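Side-chain contacts in putative phosphoglycolate phosphatase (Lactobacillus delbrueckii, PDB 2HI0), which probably hydrolyses 2-phosphoglycolate to glycolate and phosphate in the manner of haloacid dehalogenase-type phosphatases: residues Y28-T33 against T57-Y62; V41-N46 against S66-L71; N46-G49 against V54-T57; G110-I115 against V208-R213. One frame throughout, in Å; residues are numbered along the deposited sequence.

Contact 1: residues Y28-T33 against T57-Y62. With EDO (1,2-ethanediol), chain H.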
loop_
_atom_site.group_PDB
_atom_site.type_symbol
_atom_site.label_atom_id
_atom_site.label_comp_id
_atom_site.label_asym_id
_atom_site.label_seq_id
_atom_site.Cartn_x
_atom_site.Cartn_y
_atom_site.Cartn_z
ATOM N N TYR A 28 -17.949 -7.157 -5.181
ATOM C CA TYR A 28 -18.195 -8.144 -6.248
ATOM C C TYR A 28 -17.847 -9.580 -5.826
ATOM O O TYR A 28 -18.640 -10.503 -5.981
ATOM C CB TYR A 28 -17.448 -7.766 -7.528
ATOM C CG TYR A 28 -17.672 -8.768 -8.671
ATOM C CD1 TYR A 28 -18.751 -8.630 -9.540
ATOM C CD2 TYR A 28 -16.794 -9.784 -8.877
ATOM C CE1 TYR A 28 -18.946 -9.534 -10.556
ATOM C CE2 TYR A 28 -16.987 -10.707 -9.874
ATOM C CZ TYR A 28 -18.070 -10.567 -10.726
ATOM O OH TYR A 28 -18.265 -11.449 -11.762
ATOM N N ALA A 29 -16.619 -9.753 -5.308
ATOM C CA ALA A 29 -16.075 -11.052 -4.891
ATOM C C ALA A 29 -16.915 -11.673 -3.772
ATOM O O ALA A 29 -17.217 -12.873 -3.738
ATOM C CB ALA A 29 -14.613 -10.869 -4.417
ATOM N N PHE A 30 -17.248 -10.852 -2.784
ATOM C CA PHE A 30 -18.095 -11.245 -1.661
ATOM C C PHE A 30 -19.467 -11.683 -2.152
ATOM O O PHE A 30 -19.972 -12.729 -1.796
ATOM C CB PHE A 30 -18.216 -10.122 -0.605
ATOM C CG PHE A 30 -17.188 -10.259 0.539
ATOM C CD1 PHE A 30 -15.856 -10.314 0.231
ATOM C CD2 PHE A 30 -17.568 -10.411 1.874
ATOM C CE1 PHE A 30 -14.878 -10.462 1.177
ATOM C CE2 PHE A 30 -16.582 -10.586 2.852
ATOM C CZ PHE A 30 -15.238 -10.611 2.486
ATOM N N GLU A 31 -20.066 -10.873 -3.003
ATOM C CA GLU A 31 -21.388 -11.231 -3.521
ATOM C C GLU A 31 -21.342 -12.572 -4.291
ATOM O O GLU A 31 -22.230 -13.432 -4.122
ATOM C CB GLU A 31 -21.884 -10.122 -4.458
ATOM C CG GLU A 31 -23.249 -10.402 -5.075
ATOM C CD GLU A 31 -23.815 -9.245 -5.880
ATOM O OE1 GLU A 31 -23.130 -8.719 -6.789
ATOM O OE2 GLU A 31 -25.001 -8.930 -5.607
ATOM N N GLN A 32 -20.324 -12.724 -5.154
ATOM C CA GLN A 32 -20.159 -13.953 -5.911
ATOM C C GLN A 32 -19.987 -15.224 -5.067
ATOM O O GLN A 32 -20.239 -16.322 -5.532
ATOM C CB GLN A 32 -18.993 -13.877 -6.908
ATOM C CG GLN A 32 -19.265 -12.968 -8.062
ATOM C CD GLN A 32 -20.347 -13.483 -8.963
ATOM O OE1 GLN A 32 -20.293 -14.645 -9.394
ATOM N NE2 GLN A 32 -21.347 -12.641 -9.269
ATOM N N THR A 33 -19.504 -15.057 -3.845
ATOM C CA THR A 33 -19.247 -16.162 -2.936
ATOM C C THR A 33 -20.265 -16.248 -1.773
ATOM O O THR A 33 -20.082 -17.014 -0.823
ATOM C CB THR A 33 -17.804 -16.111 -2.444
ATOM O OG1 THR A 33 -17.542 -14.841 -1.830
ATOM C CG2 THR A 33 -16.817 -16.361 -3.570
ATOM N N THR A 57 -9.300 -11.604 5.067
ATOM C CA THR A 57 -9.483 -12.147 6.428
ATOM C C THR A 57 -10.188 -11.091 7.318
ATOM O O THR A 57 -11.130 -11.375 8.052
ATOM C CB THR A 57 -8.113 -12.540 7.057
ATOM O OG1 THR A 57 -7.426 -13.464 6.203
ATOM C CG2 THR A 57 -8.272 -13.166 8.478
ATOM N N ARG A 58 -9.683 -9.851 7.271
ATOM C CA ARG A 58 -10.301 -8.709 7.949
ATOM C C ARG A 58 -11.758 -8.502 7.522
ATOM O O ARG A 58 -12.655 -8.281 8.386
ATOM C CB ARG A 58 -9.456 -7.478 7.700
ATOM C CG ARG A 58 -8.181 -7.359 8.568
ATOM C CD ARG A 58 -7.406 -6.113 8.096
ATOM N NE ARG A 58 -6.257 -5.844 8.943
ATOM C CZ ARG A 58 -5.249 -5.060 8.594
ATOM N NH1 ARG A 58 -5.201 -4.556 7.359
ATOM N NH2 ARG A 58 -4.270 -4.851 9.443
ATOM N N ALA A 59 -11.996 -8.557 6.216
ATOM C CA ALA A 59 -13.361 -8.300 5.696
ATOM C C ALA A 59 -14.349 -9.370 6.149
ATOM O O ALA A 59 -15.463 -9.046 6.544
ATOM C CB ALA A 59 -13.382 -8.213 4.132
ATOM N N LEU A 60 -13.914 -10.618 6.151
ATOM C CA LEU A 60 -14.743 -11.719 6.641
ATOM C C LEU A 60 -15.012 -11.572 8.142
ATOM O O LEU A 60 -16.113 -11.835 8.601
ATOM C CB LEU A 60 -14.118 -13.085 6.319
ATOM C CG LEU A 60 -14.122 -13.534 4.863
ATOM C CD1 LEU A 60 -13.244 -14.797 4.643
ATOM C CD2 LEU A 60 -15.596 -13.810 4.397
ATOM N N ALA A 61 -14.002 -11.155 8.903
ATOM C CA ALA A 61 -14.189 -10.963 10.359
ATOM C C ALA A 61 -15.158 -9.816 10.613
ATOM O O ALA A 61 -16.016 -9.899 11.503
ATOM C CB ALA A 61 -12.833 -10.651 11.012
ATOM N N TYR A 62 -15.018 -8.751 9.828
ATOM C CA TYR A 62 -15.914 -7.617 9.957
ATOM C C TYR A 62 -17.351 -8.036 9.622
ATOM O O TYR A 62 -18.301 -7.684 10.374
ATOM C CB TYR A 62 -15.435 -6.471 9.069
ATOM C CG TYR A 62 -16.067 -5.183 9.430
ATOM C CD1 TYR A 62 -15.726 -4.557 10.616
ATOM C CD2 TYR A 62 -16.997 -4.578 8.588
ATOM C CE1 TYR A 62 -16.290 -3.330 10.979
ATOM C CE2 TYR A 62 -17.573 -3.344 8.938
ATOM C CZ TYR A 62 -17.221 -2.742 10.160
ATOM O OH TYR A 62 -17.775 -1.542 10.551
HETATM C C1 EDO H . -21.738 -6.232 -5.358
HETATM O O1 EDO H . -22.158 -6.261 -6.712
HETATM C C2 EDO H . -22.201 -4.900 -4.775
HETATM O O2 EDO H . -23.628 -4.784 -4.681
#
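Phe-30 reaches from helix 19-32 to helix 52-63 and rests the far end of its ring on Ala-59 and Leu-60. Its CZ lies 3.5 Å from Ala-59 CB, and the neighbouring corner, CE2, lies 3.7 Å from Leu-60 CD2. Both methyls come at the ring obliquely, while the backbone N of Leu-60 sits at the ring's edge, in its plane. The side chains of Phe-30 and Leu-60 cross at a slant; CG anti to the carbonyl carbon (chi1 -71°) brings CD2 of Leu-60 to the ring. Alanine suits position 59, since its single methyl lets the ring come close to the helix backbone. The ring also meets Phe-39 edge-to-face and the ring of His-35, so it belongs to an aromatic cluster in the helical region, probably the cap domain of a HAD-type phosphatase. A valine in place of Phe-30 would probably fall short of Ala-59 and Leu-60, opening a gap between the two helices and costing Phe-39 one of its aromatic partners. Where helix 19-32 ends, Thr-33 OG1 bonds to Ala-29 O at 2.8 Å. Across the interface itself carbon meets carbon, so cohesion here rests on dispersion and the exclusion of water.

Contact 2: residues V41-N46 against S66-L71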
loop_
_atom_site.group_PDB
_atom_site.type_symbol
_atom_site.label_atom_id
_atom_site.label_comp_id
_atom_site.label_asym_id
_atom_site.label_seq_id
_atom_site.Cartn_x
_atom_site.Cartn_y
_atom_site.Cartn_z
ATOM N N VAL A 41 -16.099 2.502 1.192
ATOM C CA VAL A 41 -14.692 2.904 1.027
ATOM C C VAL A 41 -13.967 3.018 2.369
ATOM O O VAL A 41 -12.790 2.658 2.466
ATOM C CB VAL A 41 -14.536 4.225 0.249
ATOM C CG1 VAL A 41 -13.168 4.830 0.479
ATOM C CG2 VAL A 41 -14.867 4.026 -1.224
ATOM N N GLU A 42 -14.660 3.481 3.406
ATOM C CA GLU A 42 -14.028 3.582 4.720
ATOM C C GLU A 42 -13.705 2.190 5.287
ATOM O O GLU A 42 -12.698 2.019 5.981
ATOM C CB GLU A 42 -14.881 4.373 5.734
ATOM C CG GLU A 42 -14.961 5.889 5.494
ATOM C CD GLU A 42 -13.602 6.606 5.336
ATOM O OE1 GLU A 42 -12.911 6.799 6.360
ATOM O OE2 GLU A 42 -13.232 6.996 4.189
ATOM N N ASP A 43 -14.553 1.199 4.995
ATOM C CA ASP A 43 -14.294 -0.175 5.425
ATOM C C ASP A 43 -13.003 -0.639 4.737
ATOM O O ASP A 43 -12.099 -1.228 5.358
ATOM C CB ASP A 43 -15.444 -1.117 5.051
ATOM C CG ASP A 43 -16.714 -0.888 5.860
ATOM O OD1 ASP A 43 -16.640 -0.482 7.048
ATOM O OD2 ASP A 43 -17.791 -1.174 5.284
ATOM N N ILE A 44 -12.936 -0.398 3.435
ATOM C CA ILE A 44 -11.781 -0.869 2.664
ATOM C C ILE A 44 -10.460 -0.279 3.179
ATOM O O ILE A 44 -9.427 -0.939 3.148
ATOM C CB ILE A 44 -11.980 -0.603 1.113
ATOM C CG1 ILE A 44 -12.537 -1.859 0.442
ATOM C CG2 ILE A 44 -10.721 -0.121 0.439
ATOM C CD1 ILE A 44 -13.941 -2.246 0.904
ATOM N N LYS A 45 -10.490 0.972 3.631
ATOM C CA LYS A 45 -9.298 1.613 4.218
ATOM C C LYS A 45 -8.813 0.931 5.488
ATOM O O LYS A 45 -7.628 1.038 5.845
ATOM C CB LYS A 45 -9.572 3.092 4.455
ATOM C CG LYS A 45 -9.795 3.888 3.183
ATOM C CD LYS A 45 -10.145 5.319 3.469
ATOM C CE LYS A 45 -10.115 6.132 2.193
ATOM N NZ LYS A 45 -10.722 7.499 2.392
ATOM N N ASN A 46 -9.716 0.200 6.135
ATOM C CA ASN A 46 -9.379 -0.642 7.301
ATOM C C ASN A 46 -8.959 -2.066 6.908
ATOM O O ASN A 46 -8.352 -2.798 7.702
ATOM C CB ASN A 46 -10.561 -0.742 8.271
ATOM C CG ASN A 46 -10.756 0.496 9.082
ATOM O OD1 ASN A 46 -10.229 0.617 10.203
ATOM N ND2 ASN A 46 -11.499 1.441 8.527
ATOM N N SER A 66 -16.739 -8.428 13.971
ATOM C CA SER A 66 -15.506 -7.886 14.563
ATOM C C SER A 66 -15.463 -6.355 14.503
ATOM O O SER A 66 -15.949 -5.733 13.559
ATOM C CB SER A 66 -14.239 -8.478 13.906
ATOM O OG SER A 66 -14.165 -9.864 14.157
ATOM N N SER A 67 -14.909 -5.759 15.548
ATOM C CA SER A 67 -14.671 -4.323 15.605
ATOM C C SER A 67 -13.589 -3.879 14.634
ATOM O O SER A 67 -12.687 -4.661 14.270
ATOM C CB SER A 67 -14.278 -3.903 17.003
ATOM O OG SER A 67 -12.986 -4.392 17.294
ATOM N N ARG A 68 -13.624 -2.616 14.234
ATOM C CA ARG A 68 -12.515 -2.090 13.411
ATOM C C ARG A 68 -11.202 -2.171 14.141
ATOM O O ARG A 68 -10.182 -2.495 13.557
ATOM C CB ARG A 68 -12.737 -0.643 12.969
ATOM C CG ARG A 68 -13.891 -0.520 12.074
ATOM C CD ARG A 68 -14.004 0.839 11.506
ATOM N NE ARG A 68 -14.764 0.817 10.265
ATOM C CZ ARG A 68 -15.159 1.919 9.634
ATOM N NH1 ARG A 68 -14.860 3.121 10.133
ATOM N NH2 ARG A 68 -15.852 1.817 8.502
ATOM N N GLU A 69 -11.211 -1.879 15.443
ATOM C CA GLU A 69 -9.996 -1.942 16.274
ATOM C C GLU A 69 -9.321 -3.283 16.174
ATOM O O GLU A 69 -8.093 -3.379 16.104
ATOM C CB GLU A 69 -10.304 -1.717 17.765
ATOM C CG GLU A 69 -9.054 -1.680 18.687
ATOM C CD GLU A 69 -8.647 -3.020 19.391
ATOM O OE1 GLU A 69 -9.335 -4.082 19.328
ATOM O OE2 GLU A 69 -7.571 -2.989 20.042
ATOM N N SER A 70 -10.142 -4.335 16.240
ATOM C CA SER A 70 -9.630 -5.693 16.310
ATOM C C SER A 70 -8.933 -6.094 15.033
ATOM O O SER A 70 -8.116 -7.055 15.027
ATOM C CB SER A 70 -10.721 -6.729 16.633
ATOM O OG SER A 70 -11.635 -6.942 15.561
ATOM N N LEU A 71 -9.261 -5.422 13.931
ATOM C CA LEU A 71 -8.682 -5.798 12.653
ATOM C C LEU A 71 -7.203 -5.389 12.523
ATOM O O LEU A 71 -6.461 -5.983 11.735
ATOM C CB LEU A 71 -9.482 -5.180 11.547
ATOM C CG LEU A 71 -10.981 -5.447 11.510
ATOM C CD1 LEU A 71 -11.578 -4.731 10.302
ATOM C CD2 LEU A 71 -11.364 -6.883 11.563
HETATM O O HOH W 1 -14.558 -1.646 8.619
HETATM O O HOH W 2 -9.015 -1.225 11.420
#
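Arg-68, in the short helix after helix 52-63, spans the gap to helix 41-47 and meets Asp-43 and Asn-46 with its guanidinium group, within what is probably the cap of this HAD-type enzyme. Just before it, Ser-67 is the N-cap of the weakly bonded helix 68-71: its OG accepts from Ser-70 N at 3.0 Å, a role that suits a small hydroxyl. Arg-68 then runs extended from CG to NE, the length needed to bring NH2 to Asp-43 OD1 at 2.8 Å in a nearly straight bond (164°). The aspartate oxygen lies in the guanidinium plane, yet the donor stands above the carboxylate plane, the two groups being turned 82° apart. Water 1 joins NE to the same OD1. Over one guanidinium face lies the Asn-46 amide, tilted by only 24°, with ND2 3.8 Å from NE; that ND2 is held by Glu-42 O at 2.9 Å. Water 2 donates to both Asn-46 OD1 and Arg-68 O. Further on, Ser-70 OG bonds back to Ser-67 O. Asp-43 OD2 is engaged by Thr-40 N, so both carboxylate oxygens have donors, which would probably favour the ionised form and the salt bridge.

Contact 3: residues N46-G49 against V54-T57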
loop_
_atom_site.group_PDB
_atom_site.type_symbol
_atom_site.label_atom_id
_atom_site.label_comp_id
_atom_site.label_asym_id
_atom_site.label_seq_id
_atom_site.Cartn_x
_atom_site.Cartn_y
_atom_site.Cartn_z
ATOM N N ASN A 46 -9.716 0.200 6.135
ATOM C CA ASN A 46 -9.379 -0.642 7.301
ATOM C C ASN A 46 -8.959 -2.066 6.908
ATOM O O ASN A 46 -8.352 -2.798 7.702
ATOM C CB ASN A 46 -10.561 -0.742 8.271
ATOM C CG ASN A 46 -10.756 0.496 9.082
ATOM O OD1 ASN A 46 -10.229 0.617 10.203
ATOM N ND2 ASN A 46 -11.499 1.441 8.527
ATOM N N PHE A 47 -9.299 -2.505 5.707
ATOM C CA PHE A 47 -8.939 -3.868 5.317
ATOM C C PHE A 47 -7.590 -4.000 4.650
ATOM O O PHE A 47 -6.857 -4.920 4.911
ATOM C CB PHE A 47 -9.985 -4.485 4.403
ATOM C CG PHE A 47 -11.413 -4.495 4.956
ATOM C CD1 PHE A 47 -11.678 -4.497 6.316
ATOM C CD2 PHE A 47 -12.482 -4.556 4.053
ATOM C CE1 PHE A 47 -12.985 -4.490 6.766
ATOM C CE2 PHE A 47 -13.757 -4.578 4.485
ATOM C CZ PHE A 47 -14.013 -4.556 5.858
ATOM N N PHE A 48 -7.275 -3.063 3.777
ATOM C CA PHE A 48 -6.050 -3.181 2.968
ATOM C C PHE A 48 -4.814 -2.572 3.692
ATOM O O PHE A 48 -4.978 -1.902 4.711
ATOM C CB PHE A 48 -6.345 -2.597 1.579
ATOM C CG PHE A 48 -7.212 -3.500 0.750
ATOM C CD1 PHE A 48 -6.636 -4.514 -0.003
ATOM C CD2 PHE A 48 -8.590 -3.414 0.757
ATOM C CE1 PHE A 48 -7.406 -5.366 -0.726
ATOM C CE2 PHE A 48 -9.358 -4.295 0.023
ATOM C CZ PHE A 48 -8.763 -5.260 -0.704
ATOM N N GLY A 49 -3.600 -2.880 3.203
ATOM C CA GLY A 49 -2.324 -2.438 3.786
ATOM C C GLY A 49 -1.340 -3.590 3.987
ATOM O O GLY A 49 -0.107 -3.447 3.866
ATOM N N VAL A 54 -4.655 -10.863 4.156
ATOM C CA VAL A 54 -5.079 -10.170 5.393
ATOM C C VAL A 54 -6.325 -9.312 5.160
ATOM O O VAL A 54 -7.179 -9.240 6.015
ATOM C CB VAL A 54 -3.910 -9.339 6.021
ATOM C CG1 VAL A 54 -4.430 -8.448 7.123
ATOM C CG2 VAL A 54 -2.761 -10.271 6.522
ATOM N N ALA A 55 -6.410 -8.675 4.001
ATOM C CA ALA A 55 -7.557 -7.814 3.667
ATOM C C ALA A 55 -8.856 -8.634 3.666
ATOM O O ALA A 55 -9.882 -8.220 4.259
ATOM C CB ALA A 55 -7.349 -7.115 2.287
ATOM N N VAL A 56 -8.850 -9.796 3.004
ATOM C CA VAL A 56 -10.073 -10.642 2.956
ATOM C C VAL A 56 -10.350 -11.270 4.343
ATOM O O VAL A 56 -11.510 -11.367 4.774
ATOM C CB VAL A 56 -10.021 -11.651 1.824
ATOM C CG1 VAL A 56 -11.179 -12.647 1.883
ATOM C CG2 VAL A 56 -10.036 -10.906 0.500
ATOM N N THR A 57 -9.300 -11.604 5.067
ATOM C CA THR A 57 -9.483 -12.147 6.428
ATOM C C THR A 57 -10.188 -11.091 7.318
ATOM O O THR A 57 -11.130 -11.375 8.052
ATOM C CB THR A 57 -8.113 -12.540 7.057
ATOM O OG1 THR A 57 -7.426 -13.464 6.203
ATOM C CG2 THR A 57 -8.272 -13.166 8.478
#
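Ala-55 places its methyl over one face of the Phe-48 ring, 3.6 Å from the ring centroid and 17° off the normal, a CH-pi contact. The methyl is displaced toward the CD1-CE1 side, and its shortest approach is to CE1, at 3.5 Å. Phe-48 leaves its backbone pointing away from helix 52-63, but with CG anti to the carbonyl carbon (chi1 -74°) the ring folds back and offers its face. Alanine suits the place, since a longer side chain would probably run into the ring and the Phe-47 carbonyl: Phe-47 O lies 3.2 Å from Ala-55 CA in a CA-H...O contact, and Phe-47 CB stands 4.3 Å from the same methyl. This approach belongs to a helix-loop-helix connection, helix 41-47 running through residues 48-51 into helix 52-63, in the helical region that is probably the HAD-type cap domain. Phe-48 is the first residue out of helical geometry, and Gly-49 follows with a positive phi of 130°, where a side chain would jam against the preceding carbonyl oxygen. In the next shell Arg-58 NH1 donates to Phe-47 O, pinning the carbonyl that faces Ala-55. The Phe-47 ring meets Phe-39 edge-to-face and packs on Leu-26 and Leu-71. Phe-48 leans on Leu-22 of helix 19-32, its nearest side-chain atom about 7 Å from the sodium ion, while Gly-49 O accepts from Asn-134 ND2.

Contact 4: residues G110-I115 against V208-R213. Unlike the reference sequence in segment 110-115: Gly-110 (reference Cys). With EDO (1,2-ethanediol), chain I.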
loop_
_atom_site.group_PDB
_atom_site.type_symbol
_atom_site.label_atom_id
_atom_site.label_comp_id
_atom_site.label_asym_id
_atom_site.label_seq_id
_atom_site.Cartn_x
_atom_site.Cartn_y
_atom_site.Cartn_z
ATOM N N GLY A 110 -6.994 6.843 -10.126
ATOM C CA GLY A 110 -6.026 7.764 -10.723
ATOM C C GLY A 110 -5.022 8.234 -9.684
ATOM O O GLY A 110 -5.136 7.925 -8.501
ATOM N N PRO A 111 -4.056 9.050 -10.119
ATOM C CA PRO A 111 -3.074 9.610 -9.189
ATOM C C PRO A 111 -3.780 10.610 -8.278
ATOM O O PRO A 111 -4.748 11.232 -8.683
ATOM C CB PRO A 111 -2.080 10.319 -10.120
ATOM C CG PRO A 111 -2.885 10.636 -11.346
ATOM C CD PRO A 111 -3.873 9.525 -11.500
ATOM N N PHE A 112 -3.309 10.757 -7.053
ATOM C CA PHE A 112 -3.771 11.883 -6.230
ATOM C C PHE A 112 -3.296 13.193 -6.853
ATOM O O PHE A 112 -2.221 13.254 -7.497
ATOM C CB PHE A 112 -3.266 11.787 -4.772
ATOM C CG PHE A 112 -3.892 10.668 -3.976
ATOM C CD1 PHE A 112 -5.147 10.823 -3.359
ATOM C CD2 PHE A 112 -3.210 9.479 -3.795
ATOM C CE1 PHE A 112 -5.695 9.787 -2.606
ATOM C CE2 PHE A 112 -3.774 8.464 -3.080
ATOM C CZ PHE A 112 -4.999 8.635 -2.461
ATOM N N PRO A 113 -4.054 14.270 -6.640
ATOM C CA PRO A 113 -3.629 15.608 -7.088
ATOM C C PRO A 113 -2.182 15.939 -6.686
ATOM O O PRO A 113 -1.782 15.744 -5.546
ATOM C CB PRO A 113 -4.626 16.539 -6.403
ATOM C CG PRO A 113 -5.850 15.656 -6.224
ATOM C CD PRO A 113 -5.331 14.298 -5.909
ATOM N N GLY A 114 -1.396 16.403 -7.641
ATOM C CA GLY A 114 -0.023 16.725 -7.327
ATOM C C GLY A 114 1.025 15.666 -7.538
ATOM O O GLY A 114 2.200 15.961 -7.534
ATOM N N ILE A 115 0.624 14.399 -7.583
ATOM C CA ILE A 115 1.584 13.284 -7.655
ATOM C C ILE A 115 2.391 13.203 -8.975
ATOM O O ILE A 115 3.592 12.991 -8.963
ATOM C CB ILE A 115 0.866 11.966 -7.336
ATOM C CG1 ILE A 115 0.409 11.905 -5.847
ATOM C CG2 ILE A 115 1.693 10.725 -7.834
ATOM C CD1 ILE A 115 1.543 12.109 -4.829
ATOM N N VAL A 208 2.174 10.046 4.684
ATOM C CA VAL A 208 1.242 10.954 4.013
ATOM C C VAL A 208 -0.126 10.804 4.702
ATOM O O VAL A 208 -0.466 9.726 5.178
ATOM C CB VAL A 208 1.182 10.686 2.469
ATOM C CG1 VAL A 208 2.619 10.701 1.928
ATOM C CG2 VAL A 208 0.434 9.371 2.095
ATOM N N ASN A 209 -0.897 11.885 4.740
ATOM C CA ASN A 209 -2.188 11.875 5.460
ATOM C C ASN A 209 -3.405 11.686 4.531
ATOM O O ASN A 209 -4.554 11.763 4.971
ATOM C CB ASN A 209 -2.344 13.147 6.312
ATOM C CG ASN A 209 -2.922 14.314 5.517
ATOM O OD1 ASN A 209 -2.708 14.435 4.329
ATOM N ND2 ASN A 209 -3.687 15.165 6.191
ATOM N N TRP A 210 -3.157 11.489 3.238
ATOM C CA TRP A 210 -4.259 11.420 2.275
ATOM C C TRP A 210 -4.617 9.975 1.922
ATOM O O TRP A 210 -5.420 9.758 0.983
ATOM C CB TRP A 210 -3.963 12.245 1.019
ATOM C CG TRP A 210 -2.719 11.905 0.308
ATOM C CD1 TRP A 210 -2.550 10.914 -0.599
ATOM C CD2 TRP A 210 -1.471 12.599 0.401
ATOM N NE1 TRP A 210 -1.259 10.905 -1.061
ATOM C CE2 TRP A 210 -0.582 11.954 -0.481
ATOM C CE3 TRP A 210 -1.001 13.674 1.178
ATOM C CZ2 TRP A 210 0.740 12.379 -0.623
ATOM C CZ3 TRP A 210 0.235 14.101 1.009
ATOM C CH2 TRP A 210 1.134 13.448 0.132
ATOM N N GLY A 211 -4.095 9.024 2.694
ATOM C CA GLY A 211 -4.329 7.634 2.446
ATOM C C GLY A 211 -5.277 6.941 3.426
ATOM O O GLY A 211 -6.268 7.561 3.850
ATOM N N PHE A 212 -4.981 5.682 3.751
ATOM C CA PHE A 212 -5.937 4.832 4.419
ATOM C C PHE A 212 -5.947 4.952 5.950
ATOM O O PHE A 212 -6.901 4.447 6.587
ATOM C CB PHE A 212 -5.745 3.376 4.034
ATOM C CG PHE A 212 -6.049 3.059 2.585
ATOM C CD1 PHE A 212 -6.305 4.024 1.639
ATOM C CD2 PHE A 212 -6.054 1.730 2.185
ATOM C CE1 PHE A 212 -6.548 3.689 0.318
ATOM C CE2 PHE A 212 -6.301 1.382 0.890
ATOM C CZ PHE A 212 -6.566 2.333 -0.054
ATOM N N ARG A 213 -4.917 5.576 6.567
ATOM C CA ARG A 213 -4.888 5.759 8.031
ATOM C C ARG A 213 -4.939 7.240 8.376
ATOM O O ARG A 213 -4.440 8.119 7.635
ATOM C CB ARG A 213 -3.623 5.152 8.614
ATOM C CG ARG A 213 -3.408 3.651 8.409
ATOM C CD ARG A 213 -4.545 2.809 8.952
ATOM N NE ARG A 213 -4.207 1.412 9.185
ATOM C CZ ARG A 213 -5.090 0.477 9.571
ATOM N NH1 ARG A 213 -6.387 0.773 9.708
ATOM N NH2 ARG A 213 -4.665 -0.768 9.829
HETATM C C1 EDO I . -2.260 14.586 -2.457
HETATM O O1 EDO I . -3.337 14.905 -3.334
HETATM C C2 EDO I . -2.133 15.808 -1.580
HETATM O O2 EDO I . -1.389 16.748 -2.357
#
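Trp-210 drives the edge of its indole into the face of Phe-112, an edge-to-face aromatic pair with the five-membered ring centroid 4.5 Å from the phenyl centroid and the planes at 59°. This is the tight part of the contact. Trp-210 CD1 stands over the middle of the phenyl ring, 3.6 Å from Phe-112 CD2, and the backbone oxygen of Trp-210 also approaches the ring at CE1 and CZ. The tryptophan adopts a chi1 of 56°, which sets CG between its backbone N and carbonyl carbon and carries the indole across to the 110-115 loop. Its NE1 is bonded to Thr-14 O, which fixes the turn of the indole. The CB of Val-208 covers one indole face.

The looser side begins at Ile-115, whose CD1 is 4.3 Å from Trp-210 CZ2. Against the opposite indole face lies an ethanediol, probably from the crystallisation liquor, with C1 3.6 Å from Trp-210 CD2; its O1 bonds to Pro-113 O at 2.8 Å. The loop itself is a type II turn from Phe-112 to Ile-115, with Pro-113 and Gly-114 at its corners: proline suits the first, and glycine accepts the positive phi (93°) of the second.

A leucine at Trp-210 would probably leave Thr-14 O without its indole donor and the face of Phe-112 without its edge partner. Aromatic attraction thus joins two loops near the sodium site, while one N-H ties the tryptophan to the loop after Asp-12.

Contacts 1, 2 and 3 gather in the helical part of the chain, their centres 8 to 13 Å apart. Contact 4 lies beside the parallel sheet, its centre about 19 Å from those of contacts 2 and 3. The centres of contacts 1 and 4 are about 25 Å apart. Helix 41-47 serves contacts 2 and 3, which share Asn-46; helix 52-63 serves contacts 1 and 3, which share Thr-57. Along the chain contacts 1 and 2 interleave, and contact 4 follows all three. Arg-58 stitches the helical group, reaching Leu-71 O and Phe-47 O. Phe-212 touches Lys-45 and Phe-48, and its N bonds the sodium ligand Asp-190, consistent with a cap over the metal site.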